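Local structure of beta-ketoacyl synthase (Pseudomonas aeruginosa, 4CW4) at residues Pro529-Phe534 / Val549-Ile554; Thr46-Ala51 / Glu75-Arg80. The protein catalyses the condensation of acetyl-CoA with malonyl-ACP to give acetoacetyl-ACP, the primer of fatty acid synthesis. All coordinates share one frame; numbering follows the deposited sequence.

Contact 1. Residues Pro529-Phe534 / Val549-Ile554; sequences PLEVCF and VLSPRI
E531 ties the start of one hairpin strand to the helix that leaves the other, and its side chain is best followed outward. CB lies 3.8 Å from CG1 of I554, an apolar step. CG is anti to the carbonyl carbon, and the chain then bends at chi2 (-71°), which turns the carboxylate towards 549-554 and splits its two oxygens between two partners. OE1 accepts from the hydroxyl of S551, OG to OE1 2.7 Å, with the donor nearly along the C-O axis. OE2 takes the salt bridge from R553, NE to OE2 2.7 Å, in the plane of the guanidinium but well above that of the carboxylate, the two planes being 69° apart; a weak bond from NH2 joins it. R553 reaches this point by an extended start and a bend at chi3.

S551 is the N-cap of helix 552-563. Its OG stands in the crowded position between backbone N and carbonyl carbon, from where it accepts the N-H of I554 (170° at the hydrogen) while donating to E531. The carboxylate thus fixes the capping hydroxyl, and its negative charge near the helix start probably suits the helix dipole. The backbone of the same pair is joined too, S551 N to E531 O.

Beyond it, C533 and V549 form a hydrogen-bonded antiparallel pair, N to O 2.9 Å in both directions, with side chains directed towards helix 482-496. V532 and L550, the non-hydrogen-bonded pair, meet on the other face through CG2 and CD2 (4.0 Å). Strand 532-539 also pairs in parallel with 434-437. The contact is the open end of the beta hairpin 532-539/543-550, within the helix-covered core of the thiolase-like ketosynthase fold.

Contact 2. Residues Thr46-Ala51 / Glu75-Arg80; sequences TLAGLA and EDIERR. With SO4 (sulfate ion), chain B.
A sulfate ion, probably from the crystallisation liquor, is held by R80 beside an apolar helix crossing in which neither takes part; no hydrogen bond links the two segments. The short helical segments cross at 69° with axes 9.0 Å apart, a steep crossing in which small residues receive a branched one. I77 points at the other helix and divides its branches: CG2, anti to the backbone N, meets CB of A51 at 4.0 Å, while CD1, at the end of the extended other arm, meets CB of A48. Beside this, L47, one turn before A51, lays CD1 obliquely across the aliphatic stem of E78, 3.7 Å from CG. The carboxylate of E78 continues past this point to a salt bridge with R43.

The R80 chain runs extended from CG to NE and grips the sulfate by NE to O3 (3.0 Å, 167°) and NH2 to O1 (168°). NH2 is also in a salt bridge with D68, and Y81 OH, R84 NH1 and the backbone N of E67 also bond the sulfate.

Y64 of strand 63-65 touches both A48 and I77, I85 of helix 74-87 packs on L47 and A51, and helix 28-33 touches T46 and L50 of helix 40-53.

How the contacts relate
Contact 2 closes in the chain long before contact 1 opens, and the two remain apart in space: their centres are about 31 Å from each other and their nearest atoms about 18 Å. Each lies well off the middle of the chain, the centres of contact 1 and contact 2 being about 22 Å and about 26 Å from the chain centre. Contact 1 is the nearer to catalysis: the side chain of C533 is about 12 Å from that of H439, a predicted active-site residue, whereas contact 2 lies away from the catalytic residues. They also differ in chemistry, polar bonds and strand pairing in 529-534/549-554, against apolar helix crossing in 46-51/75-80.

Contact 1. Residues Pro529-Phe534 / Val549-Ile554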
loop_
_atom_site.group_PDB
_atom_site.type_symbol
_atom_site.label_atom_id
_atom_site.label_comp_id
_atom_site.label_asym_id
_atom_site.label_seq_id
_atom_site.Cartn_x
_atom_site.Cartn_y
_atom_site.Cartn_z
ATOM N N PRO A 529 16.700 -14.966 -31.793
ATOM C CA PRO A 529 15.671 -14.196 -31.075
ATOM C C PRO A 529 15.710 -14.423 -29.570
ATOM O O PRO A 529 15.918 -15.538 -29.113
ATOM C CB PRO A 529 14.358 -14.735 -31.642
ATOM C CG PRO A 529 14.720 -15.299 -32.988
ATOM C CD PRO A 529 16.129 -15.785 -32.883
ATOM N N LEU A 530 15.509 -13.355 -28.814
ATOM C CA LEU A 530 15.458 -13.443 -27.366
ATOM C C LEU A 530 14.109 -14.033 -26.963
ATOM O O LEU A 530 13.070 -13.642 -27.501
ATOM C CB LEU A 530 15.686 -12.061 -26.762
ATOM C CG LEU A 530 17.093 -11.513 -26.934
ATOM C CD1 LEU A 530 17.112 -10.003 -26.738
ATOM C CD2 LEU A 530 18.052 -12.209 -25.992
ATOM N N GLU A 531 14.137 -14.991 -26.039
ATOM C CA GLU A 531 12.956 -15.771 -25.672
ATOM C C GLU A 531 12.536 -15.570 -24.230
ATOM O O GLU A 531 11.415 -15.890 -23.882
ATOM C CB GLU A 531 13.188 -17.272 -25.891
ATOM C CG GLU A 531 13.671 -17.663 -27.294
ATOM C CD GLU A 531 12.616 -17.534 -28.377
ATOM O OE1 GLU A 531 11.538 -16.954 -28.143
ATOM O OE2 GLU A 531 12.890 -18.013 -29.500
ATOM N N VAL A 532 13.447 -15.063 -23.404
ATOM C CA VAL A 532 13.193 -14.908 -21.980
ATOM C C VAL A 532 13.752 -13.583 -21.503
ATOM O O VAL A 532 14.877 -13.238 -21.838
ATOM C CB VAL A 532 13.874 -16.022 -21.186
ATOM C CG1 VAL A 532 13.713 -15.814 -19.656
ATOM C CG2 VAL A 532 13.338 -17.366 -21.616
ATOM N N CYS A 533 12.960 -12.851 -20.710
ATOM C CA CYS A 533 13.449 -11.641 -20.066
ATOM C C CYS A 533 13.341 -11.756 -18.553
ATOM O O CYS A 533 12.303 -12.185 -18.019
ATOM C CB CYS A 533 12.657 -10.413 -20.503
ATOM S SG CYS A 533 13.322 -8.868 -19.826
ATOM N N PHE A 534 14.413 -11.358 -17.876
ATOM C CA PHE A 534 14.420 -11.207 -16.431
ATOM C C PHE A 534 14.254 -9.726 -16.105
ATOM O O PHE A 534 15.113 -8.896 -16.448
ATOM C CB PHE A 534 15.729 -11.736 -15.877
ATOM C CG PHE A 534 15.956 -13.184 -16.208
ATOM C CD1 PHE A 534 15.260 -14.162 -15.541
ATOM C CD2 PHE A 534 16.834 -13.557 -17.203
ATOM C CE1 PHE A 534 15.442 -15.483 -15.835
ATOM C CE2 PHE A 534 17.014 -14.881 -17.512
ATOM C CZ PHE A 534 16.318 -15.849 -16.827
ATOM N N VAL A 549 9.695 -13.506 -17.702
ATOM C CA VAL A 549 8.747 -13.330 -18.794
ATOM C C VAL A 549 9.215 -14.157 -19.985
ATOM O O VAL A 549 10.375 -14.079 -20.382
ATOM C CB VAL A 549 8.647 -11.840 -19.233
ATOM C CG1 VAL A 549 7.455 -11.637 -20.167
ATOM C CG2 VAL A 549 8.582 -10.909 -18.035
ATOM N N LEU A 550 8.307 -14.956 -20.530
ATOM C CA LEU A 550 8.562 -15.790 -21.698
ATOM C C LEU A 550 7.967 -15.144 -22.935
ATOM O O LEU A 550 6.924 -14.496 -22.859
ATOM C CB LEU A 550 7.931 -17.173 -21.520
ATOM C CG LEU A 550 8.221 -17.906 -20.207
ATOM C CD1 LEU A 550 7.520 -19.269 -20.207
ATOM C CD2 LEU A 550 9.727 -18.047 -19.996
ATOM N N SER A 551 8.623 -15.323 -24.081
ATOM C CA SER A 551 8.145 -14.764 -25.329
ATOM C C SER A 551 6.853 -15.424 -25.800
ATOM O O SER A 551 6.525 -16.542 -25.385
ATOM C CB SER A 551 9.194 -14.987 -26.436
ATOM O OG SER A 551 9.280 -16.373 -26.723
ATOM N N PRO A 552 6.162 -14.766 -26.748
ATOM C CA PRO A 552 5.044 -15.443 -27.406
ATOM C C PRO A 552 5.413 -16.794 -28.023
ATOM O O PRO A 552 4.610 -17.728 -27.927
ATOM C CB PRO A 552 4.614 -14.443 -28.469
ATOM C CG PRO A 552 4.962 -13.125 -27.882
ATOM C CD PRO A 552 6.244 -13.345 -27.137
ATOM N N ARG A 553 6.586 -16.912 -28.637
ATOM C CA ARG A 553 6.948 -18.182 -29.254
ATOM C C ARG A 553 6.991 -19.302 -28.226
ATOM O O ARG A 553 6.477 -20.390 -28.473
ATOM C CB ARG A 553 8.306 -18.119 -29.951
ATOM C CG ARG A 553 8.618 -19.395 -30.729
ATOM C CD ARG A 553 9.950 -19.324 -31.460
ATOM N NE ARG A 553 11.053 -19.655 -30.560
ATOM C CZ ARG A 553 11.338 -20.884 -30.144
ATOM N NH1 ARG A 553 10.599 -21.917 -30.540
ATOM N NH2 ARG A 553 12.363 -21.079 -29.320
ATOM N N ILE A 554 7.625 -19.045 -27.090
ATOM C CA ILE A 554 7.728 -20.052 -26.041
ATOM C C ILE A 554 6.342 -20.384 -25.497
ATOM O O ILE A 554 5.990 -21.542 -25.333
ATOM C CB ILE A 554 8.672 -19.593 -24.918
ATOM C CG1 ILE A 554 10.097 -19.406 -25.472
ATOM C CG2 ILE A 554 8.634 -20.556 -23.719
ATOM C CD1 ILE A 554 10.790 -20.661 -25.920
#

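Contact 2. Residues Thr46-Ala51 / Glu75-Arg80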
loop_
_atom_site.group_PDB
_atom_site.type_symbol
_atom_site.label_atom_id
_atom_site.label_comp_id
_atom_site.label_asym_id
_atom_site.label_seq_id
_atom_site.Cartn_x
_atom_site.Cartn_y
_atom_site.Cartn_z
ATOM N N THR A 46 4.088 5.681 -35.443
ATOM C CA THR A 46 4.221 6.084 -34.042
ATOM C C THR A 46 4.352 7.593 -33.898
ATOM O O THR A 46 3.724 8.174 -33.022
ATOM C CB THR A 46 5.396 5.367 -33.392
ATOM O OG1 THR A 46 5.094 3.967 -33.305
ATOM C CG2 THR A 46 5.665 5.906 -31.994
ATOM N N LEU A 47 5.162 8.218 -34.742
ATOM C CA LEU A 47 5.286 9.677 -34.745
ATOM C C LEU A 47 3.969 10.389 -35.024
ATOM O O LEU A 47 3.647 11.377 -34.363
ATOM C CB LEU A 47 6.371 10.156 -35.717
ATOM C CG LEU A 47 7.825 9.814 -35.371
ATOM C CD1 LEU A 47 8.788 10.316 -36.463
ATOM C CD2 LEU A 47 8.238 10.344 -34.015
ATOM N N ALA A 48 3.208 9.898 -35.996
ATOM C CA ALA A 48 1.899 10.467 -36.248
ATOM C C ALA A 48 1.003 10.367 -35.016
ATOM O O ALA A 48 0.320 11.323 -34.641
ATOM C CB ALA A 48 1.249 9.782 -37.437
ATOM N N GLY A 49 1.006 9.216 -34.362
ATOM C CA GLY A 49 0.225 9.040 -33.145
ATOM C C GLY A 49 0.636 9.974 -32.015
ATOM O O GLY A 49 -0.217 10.545 -31.332
ATOM N N LEU A 50 1.942 10.141 -31.839
ATOM C CA LEU A 50 2.463 11.100 -30.864
ATOM C C LEU A 50 2.047 12.516 -31.237
ATOM O O LEU A 50 1.639 13.283 -30.378
ATOM C CB LEU A 50 3.989 11.019 -30.780
ATOM C CG LEU A 50 4.504 9.863 -29.923
ATOM C CD1 LEU A 50 5.991 9.619 -30.161
ATOM C CD2 LEU A 50 4.240 10.149 -28.451
ATOM N N ALA A 51 2.167 12.865 -32.517
ATOM C CA ALA A 51 1.791 14.208 -32.956
ATOM C C ALA A 51 0.324 14.513 -32.610
ATOM O O ALA A 51 -0.008 15.635 -32.225
ATOM C CB ALA A 51 2.050 14.376 -34.457
ATOM N N GLU A 75 4.788 10.634 -43.565
ATOM C CA GLU A 75 6.141 11.009 -43.992
ATOM C C GLU A 75 6.387 12.503 -43.785
ATOM O O GLU A 75 7.478 12.926 -43.374
ATOM C CB GLU A 75 6.366 10.697 -45.476
ATOM C CG GLU A 75 6.133 9.252 -45.884
ATOM C CD GLU A 75 4.770 9.025 -46.525
ATOM O OE1 GLU A 75 3.740 9.128 -45.816
ATOM O OE2 GLU A 75 4.728 8.739 -47.738
ATOM N N ASP A 76 5.373 13.307 -44.097
ATOM C CA ASP A 76 5.468 14.748 -43.908
ATOM C C ASP A 76 5.540 15.073 -42.422
ATOM O O ASP A 76 6.221 15.997 -42.021
ATOM C CB ASP A 76 4.267 15.462 -44.531
ATOM C CG ASP A 76 4.138 15.220 -46.034
ATOM O OD1 ASP A 76 5.160 15.032 -46.736
ATOM O OD2 ASP A 76 2.991 15.228 -46.514
ATOM N N ILE A 77 4.833 14.302 -41.599
ATOM C CA ILE A 77 4.833 14.555 -40.162
ATOM C C ILE A 77 6.218 14.318 -39.586
ATOM O O ILE A 77 6.681 15.087 -38.760
ATOM C CB ILE A 77 3.783 13.708 -39.432
ATOM C CG1 ILE A 77 2.396 14.270 -39.755
ATOM C CG2 ILE A 77 4.039 13.695 -37.902
ATOM C CD1 ILE A 77 1.241 13.471 -39.201
ATOM N N GLU A 78 6.885 13.259 -40.020
ATOM C CA GLU A 78 8.227 12.987 -39.537
ATOM C C GLU A 78 9.171 14.122 -39.904
ATOM O O GLU A 78 9.916 14.597 -39.067
ATOM C CB GLU A 78 8.758 11.672 -40.082
ATOM C CG GLU A 78 10.181 11.378 -39.671
ATOM C CD GLU A 78 10.710 10.103 -40.280
ATOM O OE1 GLU A 78 10.408 9.801 -41.454
ATOM O OE2 GLU A 78 11.454 9.411 -39.592
ATOM N N ARG A 79 9.145 14.555 -41.163
ATOM C CA ARG A 79 9.984 15.661 -41.585
ATOM C C ARG A 79 9.716 16.912 -40.747
ATOM O O ARG A 79 10.640 17.547 -40.237
ATOM C CB ARG A 79 9.724 15.962 -43.069
ATOM C CG ARG A 79 10.151 17.349 -43.522
ATOM C CD ARG A 79 9.512 17.687 -44.845
ATOM N NE ARG A 79 8.751 18.933 -44.744
ATOM C CZ ARG A 79 7.446 19.017 -44.492
ATOM N NH1 ARG A 79 6.715 17.924 -44.300
ATOM N NH2 ARG A 79 6.865 20.210 -44.433
ATOM N N ARG A 80 8.445 17.255 -40.612
ATOM C CA ARG A 80 8.037 18.527 -40.039
ATOM C C ARG A 80 8.070 18.576 -38.509
ATOM O O ARG A 80 8.383 19.619 -37.937
ATOM C CB ARG A 80 6.627 18.844 -40.524
ATOM C CG ARG A 80 6.146 20.250 -40.258
ATOM C CD ARG A 80 4.993 20.564 -41.187
ATOM N NE ARG A 80 4.357 21.838 -40.878
ATOM C CZ ARG A 80 3.655 22.555 -41.750
ATOM N NH1 ARG A 80 3.505 22.138 -43.003
ATOM N NH2 ARG A 80 3.112 23.702 -41.371
HETATM S S SO4 B . 3.147 23.687 -37.545
HETATM O O1 SO4 B . 3.070 24.877 -38.392
HETATM O O2 SO4 B . 1.861 22.991 -37.573
HETATM O O3 SO4 B . 4.201 22.802 -38.044
HETATM O O4 SO4 B . 3.438 24.095 -36.171
#